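Local coordinates for protein anti-sigma-E factor ChrR (Rhodobacter sphaeroides, PDB 2Z2S) that inhibits the extracytoplasmic function sigma factor RpoE as a zinc-dependent anti-sigma factor, and responds to singlet oxygen through its C-terminal domain, at residues B[149-154]-B[185-190]. Residues are numbered along the deposited sequence; the frame is centred on the assembly and turned at random.
Sequences TLVLQG and LDCICL
Q153 lays its extended side chain over the D186 carbonyl, between L185 CD2 and I188 CD1. CG stands anti to the backbone N (chi1 -173°) and sits 3.5 Å from D186 O; the side chain crosses that of L185 at about a right angle, and its CD meets L185 CD2 at 3.9 Å. An alanine here would probably leave a gap between the D186 carbonyl, L185 CD2 and I188 CD1, with the L185 side chain freer to turn. At L152 the chain turns a corner: I188 O accepts hydrogen bonds from both L152 N, at 2.7 Å and nearly in line with the carbonyl, and Q153 N, at 3.3 Å on a lone pair, consistent with a classic beta bulge. Toward T149 the strands pair antiparallel, L150 and L190 exchanging two backbone hydrogen bonds. Strand 187-193 runs between 126-132 and 147-151 in the larger sheet of the cupin-like domain. V151 and C189 form a non-hydrogen-bonded pair on one face, where V151 CG2 meets C189 SG at 4.1 Å and F156 packs on both. On the other face L150 and L190, CB to CB 4.3 Å, press against helix 22-32 of the anti-sigma domain, L150 touching the zinc ligand H31.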
ATOM      1  N   THR B 149     -11.353 -11.331   5.382  1.00 44.33           N
ATOM      2  CA  THR B 149     -12.656 -11.048   4.793  1.00 43.45           C
ATOM      3  C   THR B 149     -12.971  -9.564   4.918  1.00 41.58           C
ATOM      4  O   THR B 149     -12.757  -8.961   5.969  1.00 41.80           O
ATOM      5  CB  THR B 149     -13.770 -11.868   5.501  1.00 45.04           C
ATOM      6  OG1 THR B 149     -13.367 -13.240   5.591  1.00 45.86           O
ATOM      7  CG2 THR B 149     -15.081 -11.798   4.723  1.00 45.87           C
ATOM      8  N   LEU B 150     -13.478  -8.980   3.841  1.00 39.60           N
ATOM      9  CA  LEU B 150     -13.832  -7.566   3.838  1.00 38.81           C
ATOM     10  C   LEU B 150     -15.245  -7.415   3.324  1.00 37.96           C
ATOM     11  O   LEU B 150     -15.535  -7.795   2.200  1.00 37.63           O
ATOM     12  CB  LEU B 150     -12.872  -6.773   2.947  1.00 37.82           C
ATOM     13  CG  LEU B 150     -13.174  -5.316   2.564  1.00 36.52           C
ATOM     14  CD1 LEU B 150     -13.308  -4.407   3.780  1.00 36.68           C
ATOM     15  CD2 LEU B 150     -12.039  -4.833   1.684  1.00 36.07           C
ATOM     16  N   VAL B 151     -16.122  -6.870   4.159  1.00 37.65           N
ATOM     17  CA  VAL B 151     -17.509  -6.668   3.781  1.00 37.38           C
ATOM     18  C   VAL B 151     -17.600  -5.450   2.871  1.00 38.15           C
ATOM     19  O   VAL B 151     -17.111  -4.372   3.212  1.00 39.47           O
ATOM     20  CB  VAL B 151     -18.375  -6.425   5.020  1.00 36.78           C
ATOM     21  CG1 VAL B 151     -19.844  -6.340   4.633  1.00 37.58           C
ATOM     22  CG2 VAL B 151     -18.153  -7.535   6.016  1.00 36.00           C
ATOM     23  N   LEU B 152     -18.229  -5.616   1.717  1.00 37.99           N
ATOM     24  CA  LEU B 152     -18.368  -4.514   0.776  1.00 38.82           C
ATOM     25  C   LEU B 152     -19.781  -3.976   0.793  1.00 40.37           C
ATOM     26  O   LEU B 152     -20.029  -2.848   0.370  1.00 41.26           O
ATOM     27  CB  LEU B 152     -18.014  -4.980  -0.634  1.00 37.60           C
ATOM     28  CG  LEU B 152     -16.601  -5.544  -0.772  1.00 36.44           C
ATOM     29  CD1 LEU B 152     -16.408  -6.122  -2.154  1.00 37.68           C
ATOM     30  CD2 LEU B 152     -15.588  -4.445  -0.504  1.00 36.67           C
ATOM     31  N   GLN B 153     -20.706  -4.795   1.277  1.00 42.38           N
ATOM     32  CA  GLN B 153     -22.108  -4.410   1.367  1.00 44.10           C
ATOM     33  C   GLN B 153     -22.797  -5.236   2.443  1.00 44.97           C
ATOM     34  O   GLN B 153     -22.444  -6.390   2.680  1.00 44.30           O
ATOM     35  CB  GLN B 153     -22.817  -4.620   0.026  1.00 43.24           C
ATOM     36  CG  GLN B 153     -24.239  -4.088   0.020  1.00 44.17           C
ATOM     37  CD  GLN B 153     -24.994  -4.409  -1.256  1.00 43.28           C
ATOM     38  OE1 GLN B 153     -25.296  -5.568  -1.532  1.00 43.63           O
ATOM     39  NE2 GLN B 153     -25.307  -3.382  -2.036  1.00 43.12           N
ATOM     40  N   GLY B 154     -23.787  -4.643   3.094  1.00 46.84           N
ATOM     41  CA  GLY B 154     -24.489  -5.358   4.145  1.00 48.60           C
ATOM     42  C   GLY B 154     -23.600  -5.643   5.345  1.00 48.63           C
ATOM     43  O   GLY B 154     -22.795  -4.807   5.759  1.00 47.96           O
ATOM     44  N   LEU B 185     -29.988  -6.118   3.501  1.00 65.97           N
ATOM     45  CA  LEU B 185     -29.387  -6.128   2.176  1.00 64.40           C
ATOM     46  C   LEU B 185     -28.498  -7.354   2.054  1.00 63.12           C
ATOM     47  O   LEU B 185     -28.177  -7.996   3.052  1.00 62.93           O
ATOM     48  CB  LEU B 185     -28.571  -4.854   1.947  1.00 65.24           C
ATOM     49  CG  LEU B 185     -29.238  -3.804   1.055  1.00 65.98           C
ATOM     50  CD1 LEU B 185     -28.870  -2.411   1.527  1.00 65.93           C
ATOM     51  CD2 LEU B 185     -28.818  -4.029  -0.400  1.00 67.33           C
ATOM     52  N   ASP B 186     -28.120  -7.700   0.831  1.00 61.43           N
ATOM     53  CA  ASP B 186     -27.257  -8.848   0.636  1.00 59.92           C
ATOM     54  C   ASP B 186     -25.825  -8.454   0.987  1.00 57.69           C
ATOM     55  O   ASP B 186     -25.305  -7.425   0.534  1.00 56.09           O
ATOM     56  CB  ASP B 186     -27.352  -9.360  -0.804  1.00 62.38           C
ATOM     57  CG  ASP B 186     -28.564 -10.255  -1.026  1.00 64.77           C
ATOM     58  OD1 ASP B 186     -29.707  -9.758  -0.905  1.00 65.30           O
ATOM     59  OD2 ASP B 186     -28.365 -11.458  -1.319  1.00 66.35           O
ATOM     60  N   CYS B 187     -25.210  -9.284   1.824  1.00 54.39           N
ATOM     61  CA  CYS B 187     -23.853  -9.073   2.291  1.00 51.34           C
ATOM     62  C   CYS B 187     -22.813  -9.612   1.326  1.00 49.50           C
ATOM     63  O   CYS B 187     -22.579 -10.813   1.275  1.00 50.57           O
ATOM     64  CB  CYS B 187     -23.681  -9.742   3.648  1.00 50.42           C
ATOM     65  SG  CYS B 187     -21.983  -9.991   4.132  1.00 50.26           S
ATOM     66  N   ILE B 188     -22.185  -8.724   0.564  1.00 46.92           N
ATOM     67  CA  ILE B 188     -21.159  -9.140  -0.383  1.00 44.53           C
ATOM     68  C   ILE B 188     -19.795  -8.907   0.251  1.00 43.87           C
ATOM     69  O   ILE B 188     -19.528  -7.833   0.784  1.00 43.97           O
ATOM     70  CB  ILE B 188     -21.236  -8.334  -1.684  1.00 43.64           C
ATOM     71  CG1 ILE B 188     -22.681  -8.300  -2.181  1.00 42.50           C
ATOM     72  CG2 ILE B 188     -20.326  -8.954  -2.724  1.00 41.05           C
ATOM     73  CD1 ILE B 188     -22.915  -7.321  -3.308  1.00 44.16           C
ATOM     74  N   CYS B 189     -18.929  -9.908   0.189  1.00 43.01           N
ATOM     75  CA  CYS B 189     -17.608  -9.787   0.777  1.00 42.59           C
ATOM     76  C   CYS B 189     -16.489 -10.093  -0.193  1.00 42.30           C
ATOM     77  O   CYS B 189     -16.718 -10.608  -1.284  1.00 43.23           O
ATOM     78  CB  CYS B 189     -17.478 -10.744   1.953  1.00 42.31           C
ATOM     79  SG  CYS B 189     -18.687 -10.479   3.226  1.00 45.86           S
ATOM     80  N   LEU B 190     -15.274  -9.757   0.231  1.00 41.86           N
ATOM     81  CA  LEU B 190     -14.066 -10.041  -0.526  1.00 41.26           C
ATOM     82  C   LEU B 190     -13.233 -10.891   0.422  1.00 42.17           C
ATOM     83  O   LEU B 190     -12.878 -10.448   1.517  1.00 41.71           O
ATOM     84  CB  LEU B 190     -13.311  -8.763  -0.869  1.00 39.92           C
ATOM     85  CG  LEU B 190     -11.998  -8.988  -1.623  1.00 38.89           C
ATOM     86  CD1 LEU B 190     -12.222  -9.844  -2.858  1.00 37.95           C
ATOM     87  CD2 LEU B 190     -11.426  -7.638  -2.001  1.00 38.74           C
TER